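Local coordinates for protein glucose-6-phosphate isomerase (Plasmodium falciparum, PDB 3QKI) that probably interconverts glucose 6-phosphate and fructose 6-phosphate, the second step of glycolysis, as a phosphoglucose isomerase, at residues I172-S177 against F252-T257; R221-V226 against M258-S263; I246-T251 against V283-N288; F303-W308 against T316-I321. All blocks are in the same frame, centred on the assembly; numbering follows the deposited sequence.

Contact 1: I172-S177 against F252-T257; sequences IGIGGS and FTTAET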
loop_
_atom_site.group_PDB
_atom_site.type_symbol
_atom_site.label_atom_id
_atom_site.label_comp_id
_atom_site.label_asym_id
_atom_site.label_seq_id
_atom_site.Cartn_x
_atom_site.Cartn_y
_atom_site.Cartn_z
ATOM N N ILE A 172 1.954 13.779 15.459
ATOM C CA ILE A 172 3.032 14.185 14.559
ATOM C C ILE A 172 4.208 13.267 14.831
ATOM O O ILE A 172 4.729 13.239 15.957
ATOM C CB ILE A 172 3.405 15.672 14.706
ATOM C CG1 ILE A 172 2.153 16.600 14.707
ATOM C CG2 ILE A 172 4.424 16.082 13.626
ATOM C CD1 ILE A 172 2.464 18.082 14.935
ATOM N N GLY A 173 4.589 12.502 13.817
ATOM C CA GLY A 173 5.697 11.556 13.908
ATOM C C GLY A 173 5.942 10.844 12.596
ATOM O O GLY A 173 5.045 10.779 11.747
ATOM N N ILE A 174 7.170 10.335 12.408
ATOM C CA ILE A 174 7.539 9.616 11.187
ATOM C C ILE A 174 7.808 8.138 11.495
ATOM O O ILE A 174 8.090 7.787 12.649
ATOM C CB ILE A 174 8.734 10.298 10.467
ATOM C CG1 ILE A 174 10.046 10.177 11.290
ATOM C CG2 ILE A 174 8.414 11.765 10.079
ATOM C CD1 ILE A 174 11.281 10.558 10.538
ATOM N N GLY A 175 7.740 7.305 10.453
ATOM C CA GLY A 175 8.024 5.869 10.521
ATOM C C GLY A 175 7.372 5.150 11.686
ATOM O O GLY A 175 6.145 5.174 11.822
ATOM N N GLY A 176 8.205 4.581 12.559
ATOM C CA GLY A 176 7.751 3.825 13.731
ATOM C C GLY A 176 6.945 4.619 14.741
ATOM O O GLY A 176 6.198 4.037 15.527
ATOM N N SER A 177 7.082 5.960 14.709
ATOM C CA SER A 177 6.342 6.847 15.595
ATOM C C SER A 177 4.849 6.966 15.281
ATOM O O SER A 177 4.114 7.513 16.099
ATOM C CB SER A 177 7.021 8.206 15.695
ATOM O OG SER A 177 8.244 8.022 16.383
ATOM N N PHE A 252 13.535 14.756 19.782
ATOM C CA PHE A 252 12.845 16.026 19.603
ATOM C C PHE A 252 13.638 16.904 18.643
ATOM O O PHE A 252 13.512 18.123 18.684
ATOM C CB PHE A 252 12.487 16.725 20.943
ATOM C CG PHE A 252 11.034 17.139 21.005
ATOM C CD1 PHE A 252 10.023 16.192 20.920
ATOM C CD2 PHE A 252 10.676 18.477 21.176
ATOM C CE1 PHE A 252 8.685 16.571 20.994
ATOM C CE2 PHE A 252 9.326 18.854 21.243
ATOM C CZ PHE A 252 8.345 17.904 21.130
ATOM N N THR A 253 14.450 16.260 17.752
ATOM C CA THR A 253 15.254 16.951 16.731
ATOM C C THR A 253 15.004 16.377 15.337
ATOM O O THR A 253 15.487 16.939 14.364
ATOM C CB THR A 253 16.758 16.940 17.051
ATOM O OG1 THR A 253 17.226 15.599 17.074
ATOM C CG2 THR A 253 17.110 17.667 18.338
ATOM N N THR A 254 14.259 15.262 15.231
ATOM C CA THR A 254 13.916 14.632 13.934
ATOM C C THR A 254 13.457 15.707 12.944
ATOM O O THR A 254 12.455 16.367 13.197
ATOM C CB THR A 254 12.768 13.641 14.137
ATOM O OG1 THR A 254 12.997 12.894 15.316
ATOM C CG2 THR A 254 12.580 12.732 12.947
ATOM N N ALA A 255 14.204 15.902 11.844
ATOM C CA ALA A 255 13.961 16.968 10.865
ATOM C C ALA A 255 12.503 17.149 10.406
ATOM O O ALA A 255 11.964 18.242 10.553
ATOM C CB ALA A 255 14.912 16.840 9.679
ATOM N N GLU A 256 11.870 16.089 9.907
ATOM C CA GLU A 256 10.498 16.096 9.379
ATOM C C GLU A 256 9.464 16.327 10.470
ATOM O O GLU A 256 8.619 17.208 10.334
ATOM C CB GLU A 256 10.181 14.771 8.626
ATOM C CG GLU A 256 11.079 14.502 7.429
ATOM C CD GLU A 256 12.401 13.827 7.723
ATOM O OE1 GLU A 256 13.130 13.513 6.754
ATOM O OE2 GLU A 256 12.709 13.617 8.920
ATOM N N THR A 257 9.523 15.538 11.536
ATOM C CA THR A 257 8.614 15.652 12.664
ATOM C C THR A 257 8.644 17.065 13.260
ATOM O O THR A 257 7.584 17.639 13.520
ATOM C CB THR A 257 8.990 14.632 13.743
ATOM O OG1 THR A 257 9.076 13.347 13.133
ATOM C CG2 THR A 257 8.001 14.645 14.924
HETATM O O HOH W 1 9.022 11.114 14.598
#

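Contact 2: R221-V226 against M258-S263; sequences RFLANV and MLNARS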
loop_
_atom_site.group_PDB
_atom_site.type_symbol
_atom_site.label_atom_id
_atom_site.label_comp_id
_atom_site.label_asym_id
_atom_site.label_seq_id
_atom_site.Cartn_x
_atom_site.Cartn_y
_atom_site.Cartn_z
ATOM N N ARG A 221 -5.849 12.286 13.591
ATOM C CA ARG A 221 -5.130 12.487 12.325
ATOM C C ARG A 221 -3.641 12.196 12.532
ATOM O O ARG A 221 -3.102 12.446 13.619
ATOM C CB ARG A 221 -5.327 13.934 11.808
ATOM C CG ARG A 221 -6.795 14.351 11.722
ATOM C CD ARG A 221 -7.306 14.356 10.309
ATOM N NE ARG A 221 -8.723 14.740 10.203
ATOM C CZ ARG A 221 -9.173 15.915 9.776
ATOM N NH1 ARG A 221 -8.326 16.882 9.446
ATOM N NH2 ARG A 221 -10.476 16.125 9.651
ATOM N N PHE A 222 -2.974 11.648 11.503
ATOM C CA PHE A 222 -1.534 11.336 11.545
ATOM C C PHE A 222 -0.794 12.231 10.560
ATOM O O PHE A 222 -1.047 12.167 9.361
ATOM C CB PHE A 222 -1.273 9.853 11.284
ATOM C CG PHE A 222 -1.889 8.962 12.331
ATOM C CD1 PHE A 222 -3.159 8.414 12.141
ATOM C CD2 PHE A 222 -1.207 8.676 13.511
ATOM C CE1 PHE A 222 -3.752 7.629 13.125
ATOM C CE2 PHE A 222 -1.805 7.894 14.505
ATOM C CZ PHE A 222 -3.070 7.363 14.300
ATOM N N LEU A 223 0.058 13.128 11.090
ATOM C CA LEU A 223 0.824 14.043 10.268
ATOM C C LEU A 223 2.218 13.436 10.222
ATOM O O LEU A 223 3.004 13.552 11.175
ATOM C CB LEU A 223 0.795 15.479 10.835
ATOM C CG LEU A 223 1.693 16.500 10.142
ATOM C CD1 LEU A 223 1.480 16.503 8.624
ATOM C CD2 LEU A 223 1.486 17.879 10.735
ATOM N N ALA A 224 2.484 12.705 9.124
ATOM C CA ALA A 224 3.712 11.948 8.952
ATOM C C ALA A 224 4.639 12.469 7.892
ATOM O O ALA A 224 5.840 12.501 8.108
ATOM C CB ALA A 224 3.389 10.487 8.705
ATOM N N ASN A 225 4.106 12.905 6.760
ATOM C CA ASN A 225 4.947 13.400 5.677
ATOM C C ASN A 225 5.408 14.843 5.914
ATOM O O ASN A 225 4.619 15.671 6.367
ATOM C CB ASN A 225 4.152 13.304 4.347
ATOM C CG ASN A 225 4.997 13.146 3.131
ATOM O OD1 ASN A 225 6.087 13.701 3.034
ATOM N ND2 ASN A 225 4.472 12.446 2.139
ATOM N N VAL A 226 6.670 15.153 5.583
ATOM C CA VAL A 226 7.198 16.516 5.674
ATOM C C VAL A 226 6.565 17.373 4.533
ATOM O O VAL A 226 6.632 18.600 4.581
ATOM C CB VAL A 226 8.757 16.570 5.661
ATOM C CG1 VAL A 226 9.339 16.278 4.279
ATOM C CG2 VAL A 226 9.272 17.898 6.203
ATOM N N MET A 258 9.856 17.600 13.497
ATOM C CA MET A 258 10.016 18.906 14.107
ATOM C C MET A 258 9.612 20.060 13.212
ATOM O O MET A 258 9.006 21.003 13.719
ATOM C CB MET A 258 11.384 19.090 14.779
ATOM C CG MET A 258 11.666 18.054 15.887
ATOM S SD MET A 258 10.273 17.645 16.966
ATOM C CE MET A 258 9.962 19.253 17.712
ATOM N N LEU A 259 9.838 19.952 11.888
ATOM C CA LEU A 259 9.339 20.992 10.976
ATOM C C LEU A 259 7.790 20.958 10.989
ATOM O O LEU A 259 7.150 22.017 10.997
ATOM C CB LEU A 259 9.894 20.813 9.545
ATOM C CG LEU A 259 9.366 21.761 8.449
ATOM C CD1 LEU A 259 9.548 23.275 8.857
ATOM C CD2 LEU A 259 10.038 21.462 7.111
ATOM N N ASN A 260 7.201 19.745 11.035
ATOM C CA ASN A 260 5.748 19.603 11.118
ATOM C C ASN A 260 5.222 20.121 12.434
ATOM O O ASN A 260 4.184 20.777 12.439
ATOM C CB ASN A 260 5.292 18.170 10.846
ATOM C CG ASN A 260 5.144 17.880 9.368
ATOM O OD1 ASN A 260 4.879 18.770 8.561
ATOM N ND2 ASN A 260 5.326 16.624 8.995
ATOM N N ALA A 261 5.944 19.855 13.545
ATOM C CA ALA A 261 5.583 20.344 14.878
ATOM C C ALA A 261 5.593 21.880 14.907
ATOM O O ALA A 261 4.625 22.491 15.368
ATOM C CB ALA A 261 6.537 19.777 15.934
ATOM N N ARG A 262 6.642 22.505 14.361
ATOM C CA ARG A 262 6.725 23.971 14.294
ATOM C C ARG A 262 5.588 24.548 13.447
ATOM O O ARG A 262 4.980 25.558 13.837
ATOM C CB ARG A 262 8.096 24.452 13.787
ATOM C CG ARG A 262 9.224 24.179 14.786
ATOM C CD ARG A 262 10.544 24.785 14.344
ATOM N NE ARG A 262 11.021 24.333 13.027
ATOM C CZ ARG A 262 11.771 23.249 12.832
ATOM N NH1 ARG A 262 12.100 22.466 13.852
ATOM N NH2 ARG A 262 12.195 22.941 11.618
ATOM N N SER A 263 5.248 23.860 12.337
ATOM C CA SER A 263 4.163 24.269 11.452
ATOM C C SER A 263 2.800 24.175 12.149
ATOM O O SER A 263 1.987 25.092 12.034
ATOM C CB SER A 263 4.194 23.443 10.163
ATOM O OG SER A 263 5.441 23.575 9.493
HETATM O O HOH W 2 5.874 14.325 10.734
HETATM O O HOH W 3 5.097 20.105 6.168
#

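Contact 3: I246-T251 against V283-N288; sequences IIISKT and VAVSTN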
loop_
_atom_site.group_PDB
_atom_site.type_symbol
_atom_site.label_atom_id
_atom_site.label_comp_id
_atom_site.label_asym_id
_atom_site.label_seq_id
_atom_site.Cartn_x
_atom_site.Cartn_y
_atom_site.Cartn_z
ATOM N N ILE A 246 -0.011 15.887 19.554
ATOM C CA ILE A 246 0.975 14.969 20.153
ATOM C C ILE A 246 2.192 14.895 19.239
ATOM O O ILE A 246 2.058 14.450 18.102
ATOM C CB ILE A 246 0.397 13.567 20.470
ATOM C CG1 ILE A 246 -0.901 13.669 21.298
ATOM C CG2 ILE A 246 1.461 12.652 21.148
ATOM C CD1 ILE A 246 -1.606 12.318 21.579
ATOM N N ILE A 247 3.375 15.336 19.735
ATOM C CA ILE A 247 4.619 15.320 18.975
ATOM C C ILE A 247 5.456 14.124 19.451
ATOM O O ILE A 247 5.844 14.055 20.624
ATOM C CB ILE A 247 5.367 16.674 19.066
ATOM C CG1 ILE A 247 4.414 17.851 18.709
ATOM C CG2 ILE A 247 6.579 16.672 18.133
ATOM C CD1 ILE A 247 4.809 19.184 19.378
ATOM N N ILE A 248 5.706 13.174 18.540
ATOM C CA ILE A 248 6.412 11.931 18.848
ATOM C C ILE A 248 7.775 11.905 18.196
ATOM O O ILE A 248 7.880 11.825 16.966
ATOM C CB ILE A 248 5.560 10.688 18.491
ATOM C CG1 ILE A 248 4.162 10.765 19.170
ATOM C CG2 ILE A 248 6.327 9.408 18.947
ATOM C CD1 ILE A 248 3.066 10.287 18.402
ATOM N N SER A 249 8.830 11.990 19.035
ATOM C CA SER A 249 10.232 11.994 18.589
ATOM C C SER A 249 11.108 11.779 19.801
ATOM O O SER A 249 11.102 12.620 20.709
ATOM C CB SER A 249 10.599 13.326 17.918
ATOM O OG SER A 249 11.995 13.409 17.695
ATOM N N LYS A 250 11.888 10.680 19.810
ATOM C CA LYS A 250 12.786 10.411 20.945
ATOM C C LYS A 250 13.732 11.609 21.247
ATOM O O LYS A 250 13.786 12.087 22.381
ATOM C CB LYS A 250 13.577 9.115 20.695
ATOM C CG LYS A 250 14.455 8.662 21.869
ATOM C CD LYS A 250 13.665 8.159 23.073
ATOM C CE LYS A 250 14.481 7.240 23.964
ATOM N NZ LYS A 250 15.553 7.968 24.704
ATOM N N THR A 251 14.430 12.111 20.217
ATOM C CA THR A 251 15.381 13.218 20.344
ATOM C C THR A 251 14.750 14.614 20.357
ATOM O O THR A 251 15.397 15.563 20.793
ATOM C CB THR A 251 16.396 13.142 19.203
ATOM O OG1 THR A 251 15.721 13.296 17.952
ATOM C CG2 THR A 251 17.205 11.842 19.226
ATOM N N VAL A 283 1.331 17.995 23.610
ATOM C CA VAL A 283 1.963 16.916 24.348
ATOM C C VAL A 283 3.155 16.343 23.573
ATOM O O VAL A 283 3.207 16.445 22.333
ATOM C CB VAL A 283 1.038 15.874 25.042
ATOM C CG1 VAL A 283 -0.399 16.333 25.124
ATOM C CG2 VAL A 283 1.136 14.498 24.433
ATOM N N ALA A 284 4.148 15.811 24.296
ATOM C CA ALA A 284 5.279 15.201 23.615
ATOM C C ALA A 284 5.511 13.795 24.085
ATOM O O ALA A 284 5.296 13.480 25.248
ATOM C CB ALA A 284 6.538 16.030 23.828
ATOM N N VAL A 285 5.968 12.938 23.174
ATOM C CA VAL A 285 6.386 11.588 23.511
ATOM C C VAL A 285 7.843 11.653 23.114
ATOM O O VAL A 285 8.157 11.712 21.918
ATOM C CB VAL A 285 5.596 10.459 22.813
ATOM C CG1 VAL A 285 6.216 9.106 23.127
ATOM C CG2 VAL A 285 4.122 10.479 23.240
ATOM N N SER A 286 8.722 11.816 24.132
ATOM C CA SER A 286 10.150 12.067 23.932
ATOM C C SER A 286 10.930 11.904 25.248
ATOM O O SER A 286 10.333 11.842 26.326
ATOM C CB SER A 286 10.337 13.521 23.492
ATOM O OG SER A 286 11.681 13.851 23.188
ATOM N N THR A 287 12.279 11.948 25.164
ATOM C CA THR A 287 13.111 11.930 26.390
ATOM C C THR A 287 13.942 13.180 26.455
ATOM O O THR A 287 14.637 13.415 27.454
ATOM C CB THR A 287 13.974 10.690 26.456
ATOM O OG1 THR A 287 14.728 10.609 25.246
ATOM C CG2 THR A 287 13.143 9.454 26.646
ATOM N N ASN A 288 13.892 13.987 25.394
ATOM C CA ASN A 288 14.679 15.203 25.417
ATOM C C ASN A 288 13.891 16.282 26.150
ATOM O O ASN A 288 13.184 17.083 25.528
ATOM C CB ASN A 288 15.076 15.626 24.025
ATOM C CG ASN A 288 16.134 16.700 24.035
ATOM O OD1 ASN A 288 16.213 17.541 24.951
ATOM N ND2 ASN A 288 16.963 16.694 23.015
#

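Contact 4: F303-W308 against T316-I321; sequences FEFWDW and TSSVGI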
loop_
_atom_site.group_PDB
_atom_site.type_symbol
_atom_site.label_atom_id
_atom_site.label_comp_id
_atom_site.label_asym_id
_atom_site.label_seq_id
_atom_site.Cartn_x
_atom_site.Cartn_y
_atom_site.Cartn_z
ATOM N N PHE A 303 5.774 12.330 27.847
ATOM C CA PHE A 303 5.667 10.902 28.128
ATOM C C PHE A 303 6.925 10.207 27.603
ATOM O O PHE A 303 7.298 10.355 26.444
ATOM C CB PHE A 303 4.379 10.349 27.515
ATOM C CG PHE A 303 3.134 10.971 28.122
ATOM C CD1 PHE A 303 2.689 12.227 27.715
ATOM C CD2 PHE A 303 2.449 10.333 29.143
ATOM C CE1 PHE A 303 1.546 12.792 28.275
ATOM C CE2 PHE A 303 1.314 10.916 29.714
ATOM C CZ PHE A 303 0.874 12.139 29.281
ATOM N N GLU A 304 7.620 9.529 28.484
ATOM C CA GLU A 304 8.882 8.918 28.133
ATOM C C GLU A 304 8.794 7.498 27.565
ATOM O O GLU A 304 7.813 6.777 27.743
ATOM C CB GLU A 304 9.889 9.049 29.316
ATOM C CG GLU A 304 10.025 7.842 30.222
ATOM C CD GLU A 304 10.716 8.045 31.559
ATOM O OE1 GLU A 304 11.841 7.521 31.736
ATOM O OE2 GLU A 304 10.087 8.641 32.465
ATOM N N PHE A 305 9.837 7.147 26.829
ATOM C CA PHE A 305 10.129 5.823 26.300
ATOM C C PHE A 305 11.646 5.637 26.326
ATOM O O PHE A 305 12.349 6.566 26.717
ATOM C CB PHE A 305 9.392 5.483 24.998
ATOM C CG PHE A 305 9.813 6.164 23.723
ATOM C CD1 PHE A 305 9.558 7.516 23.522
ATOM C CD2 PHE A 305 10.306 5.425 22.658
ATOM C CE1 PHE A 305 9.870 8.127 22.313
ATOM C CE2 PHE A 305 10.613 6.035 21.444
ATOM C CZ PHE A 305 10.395 7.385 21.278
ATOM N N TRP A 306 12.139 4.431 26.077
ATOM C CA TRP A 306 13.555 4.127 26.291
ATOM C C TRP A 306 14.311 3.684 25.055
ATOM O O TRP A 306 13.693 3.240 24.082
ATOM C CB TRP A 306 13.667 3.125 27.458
ATOM C CG TRP A 306 12.915 3.621 28.657
ATOM C CD1 TRP A 306 13.358 4.536 29.576
ATOM C CD2 TRP A 306 11.507 3.453 28.906
ATOM N NE1 TRP A 306 12.326 4.915 30.401
ATOM C CE2 TRP A 306 11.178 4.267 30.016
ATOM C CE3 TRP A 306 10.485 2.703 28.287
ATOM C CZ2 TRP A 306 9.880 4.317 30.550
ATOM C CZ3 TRP A 306 9.208 2.745 28.827
ATOM C CH2 TRP A 306 8.916 3.542 29.947
ATOM N N ASP A 307 15.653 3.800 25.088
ATOM C CA ASP A 307 16.481 3.429 23.937
ATOM C C ASP A 307 16.387 1.951 23.528
ATOM O O ASP A 307 16.674 1.637 22.380
ATOM C CB ASP A 307 17.941 3.938 24.054
ATOM C CG ASP A 307 18.825 3.240 25.069
ATOM O OD1 ASP A 307 20.023 3.611 25.166
ATOM O OD2 ASP A 307 18.321 2.330 25.787
ATOM N N TRP A 308 15.952 1.065 24.456
ATOM C CA TRP A 308 15.749 -0.361 24.193
ATOM C C TRP A 308 14.393 -0.653 23.500
ATOM O O TRP A 308 14.045 -1.813 23.259
ATOM C CB TRP A 308 15.997 -1.237 25.435
ATOM C CG TRP A 308 15.466 -0.689 26.729
ATOM C CD1 TRP A 308 16.198 -0.143 27.743
ATOM C CD2 TRP A 308 14.106 -0.719 27.188
ATOM N NE1 TRP A 308 15.378 0.205 28.784
ATOM C CE2 TRP A 308 14.091 -0.163 28.485
ATOM C CE3 TRP A 308 12.891 -1.161 26.626
ATOM C CZ2 TRP A 308 12.910 -0.015 29.220
ATOM C CZ3 TRP A 308 11.728 -1.037 27.366
ATOM C CH2 TRP A 308 11.743 -0.468 28.645
ATOM N N THR A 316 3.622 -0.320 21.588
ATOM C CA THR A 316 3.270 -0.711 22.956
ATOM C C THR A 316 3.921 0.166 24.039
ATOM O O THR A 316 3.662 -0.028 25.222
ATOM C CB THR A 316 3.406 -2.225 23.188
ATOM O OG1 THR A 316 4.774 -2.612 22.985
ATOM C CG2 THR A 316 2.449 -3.037 22.297
ATOM N N SER A 317 4.703 1.169 23.643
ATOM C CA SER A 317 5.259 2.136 24.601
ATOM C C SER A 317 4.289 3.327 24.543
ATOM O O SER A 317 3.297 3.255 23.801
ATOM C CB SER A 317 6.654 2.595 24.172
ATOM O OG SER A 317 6.599 3.475 23.053
ATOM N N SER A 318 4.600 4.445 25.250
ATOM C CA SER A 318 3.805 5.678 25.200
ATOM C C SER A 318 3.551 6.171 23.754
ATOM O O SER A 318 2.521 6.798 23.511
ATOM C CB SER A 318 4.464 6.779 26.023
ATOM O OG SER A 318 5.820 6.938 25.650
ATOM N N VAL A 319 4.452 5.861 22.805
ATOM C CA VAL A 319 4.318 6.224 21.369
ATOM C C VAL A 319 2.881 5.940 20.856
ATOM O O VAL A 319 2.238 6.824 20.277
ATOM C CB VAL A 319 5.372 5.511 20.470
ATOM C CG1 VAL A 319 5.032 5.674 18.976
ATOM C CG2 VAL A 319 6.785 6.017 20.770
ATOM N N GLY A 320 2.409 4.723 21.101
ATOM C CA GLY A 320 1.073 4.295 20.709
ATOM C C GLY A 320 0.091 4.291 21.860
ATOM O O GLY A 320 -1.059 4.684 21.680
ATOM N N ILE A 321 0.522 3.867 23.068
ATOM C CA ILE A 321 -0.396 3.774 24.212
ATOM C C ILE A 321 -1.027 5.113 24.598
ATOM O O ILE A 321 -2.196 5.139 24.934
ATOM C CB ILE A 321 0.126 2.936 25.410
ATOM C CG1 ILE A 321 0.603 1.512 24.970
ATOM C CG2 ILE A 321 -0.925 2.838 26.545
ATOM C CD1 ILE A 321 -0.471 0.573 24.146
HETATM O O HOH W 4 6.482 4.234 27.317
#

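Contact 1: I172-S177 against F252-T257
Ile172, last residue of strand 168-172, sets its CG2 branch against the first turn of helix 255-268. CG2 lies 3.5 Å from the backbone O of Thr257 and 4.1 Å from Thr257 CG2, the two side chains running slantwise to each other. At Gly173 the chain comes closest to the helix, 5.2 Å between the CA atoms of Gly173 and Thr257, with Thr257 OG1 and CG2 both about 4 Å from Gly173 CA. Ile174 carries most of the contact. Its two branches part: CG2 packs on Thr257 OG1 and Glu256 CB, while CG1, placed between the backbone N and carbonyl carbon (chi1 68°), sends CD1 on to Thr254. There CD1 and Thr254 CG2 meet tip to tip at 3.5 Å, tight for two methyl groups, and CD1 comes 3.7 Å from Glu256 OE2 as that side chain crosses it nearly at a right angle. No direct hydrogen bond joins the segments; a water bridges them, accepting from Ile174 N at 3.0 Å and lying 2.7 Å from Thr257 OG1. Thr254 OG1 turns instead to Ser249, and His429 of the second subunit packs on Ile174 and Glu256. Beyond Ile174 the chain turns back, Ser177 N donating to Ile174 O, and brings in Gly176 and Ser177. These two and Thr254 bind fructose 6-phosphate, so the contact forms part of the sugar-phosphate site at the C-terminal strand ends of a parallel sheet.

Contact 2: R221-V226 against M258-S263
The flat carboxamide of Asn260 fills the bend of 221-226, with Leu223 packed against it and the backbone carbonyl of Asn225 at its edge. Leu223 CG stands 3.8 Å from Asn260 CG, CD1 reaches toward ND2, and CD2 touches Asn260 CB. ND2 uses the edge, donating to Asn225 O at 2.9 Å; the N-H...O angle is 163° and the acceptor lies close to the amide plane. At the acceptor the bond is less regular, ND2 lying 57° above the Asn225 carbonyl plane. Two waters complete the grip on the buried amide. One accepts from ND2 at 2.9 Å and donates to Leu223 O and Ala224 O; the other donates to Asn260 OD1 at 2.7 Å and to Val226 O. With both polar ends held, the amide's rotation is fixed, and the turn after the strand is tied to the helix by its carbonyls. Past the amide the contact turns apolar: Val226 CG2, anti to the backbone N (its partner CG1 at chi1 73°), meets Leu259 CD2 at 3.8 Å. Asn225 points away and binds Gly424 and Gln383 of the second subunit, while Arg262 makes a salt bridge with Glu460 of that subunit. Strand 219-223 is an outer strand of the parallel sheet, hydrogen-bonded to strand 168-172, and helix 255-268 packs across the sheet face that carries Leu223, Ile172 and Ile247, with Val231 of helix 228-235 touching both Leu223 and Asn260.

Contact 3: I246-T251 against V283-N288
Lys250 and Thr287 meet where strands 243-248 and 282-285 run out into loops. CB of the lysine points away from 283-288, CG stands anti to the backbone N (chi1 -175°), and the chain bends at chi2 and chi4, curling back over the threonine. CG comes 3.9 Å from Thr287 OG1; CD and CE pass alongside OG1 and the methyl CG2; NZ ends by donating to OG1 at 2.8 Å. One backbone bond ties the same residues: Thr287 N donates to Lys250 O, long at 3.2 Å but nearly straight (177°), in the carbonyl plane and on a lone pair. Upstream lies a parallel pairing of neighbouring strands in the five-stranded sheet of a Rossmann-like alpha/beta domain of the sugar isomerase (SIS) kind, with helix 255-268 in the crossover between them. Ile247 N bonds Val283 O, Val285 N bonds Ile247 O at 2.8 Å, and Ser249 N bonds Val285 O. On one face Ile246 lies beside Val283 and Ile248 beside Val285, Ile246 CG2 and Val283 CG2 being 3.8 Å apart; Ile247 and Ala284 occupy the other. Ser286 OG sits 2.8 Å from Ser249 O and 2.9 Å from Lys250 O, and it accepts from Asn288 N in an ST turn. Asn288 ND2 reaches Thr251 O at 2.9 Å, by a bent bond, while its OD1 caps helix 289-295 at Leu291 N. Ser249, Lys250 and Thr251 bind fructose 6-phosphate.

Contact 4: F303-W308 against T316-I321
Phe305 lays one face of its ring over Val319, and the methyl CG2 of the valine stands almost exactly beneath the ring centre: 3.8 Å from the centroid and only 8° off the normal, a CH-pi contact. The approach is so central that CG2 is nearly equidistant from the ring carbons. Two torsions set the pair up. The phenyl ring is held between the backbone N and carbonyl carbon (chi1 72°), and Val319 directs CG1 anti to its own nitrogen, which turns CG2 to the ring. Closer to the backbone, Phe305 CB rests on two serine hydroxyls, 4.0 Å from Ser317 OG and 3.9 Å from Ser318 OG. Ser318 makes the one direct hydrogen bond between the segments: OG donates to Glu304 O at 2.9 Å, coming from well above the carbonyl plane, 66° out of it. A water takes the same oxygen as acceptor and accepts in turn from Ser318 N, at 2.8 Å, so the water satisfies this first-turn amide and links it to the loop carbonyl. Phe303 adds its CB, 3.9 Å from Ser318 CB, before its ring swings off toward Lys145 and Tyr149 in helix 135-154. Ser317 is the N-cap of helix 318-328: its OG accepts from Val319 N and is bonded to Ser314 as well. Val285 of strand 282-285 packs on Phe305, Ser318 and Val319, and Lys250, which binds fructose 6-phosphate, touches Phe305. The contact thus joins the end of the outer sheet strand 302-303 to a serine-capped helix N-terminus beside the sugar-phosphate site.

How the contacts relate
From the N terminus, strand 168-172 leads into 172-177, which contact 1 closes onto the start of helix 255-268, 75 residues on. Inside that loop lies 221-226, which contact 2 ties to the next turns of the same helix, so contacts 1 and 2 cross. Contact 3 opens at 246-251, just before the helix, and closes at 283-288; it crosses both. Contact 4 follows in series and closes a short loop from 303-308 to 316-321. Gly173 with Leu223, Ile172 with Ile246, and Ala284 and Ser286 with Phe303 probably hydrogen-bond between contacts, binding all four to one parallel sheet; contacts 1 and 2 also meet the second subunit.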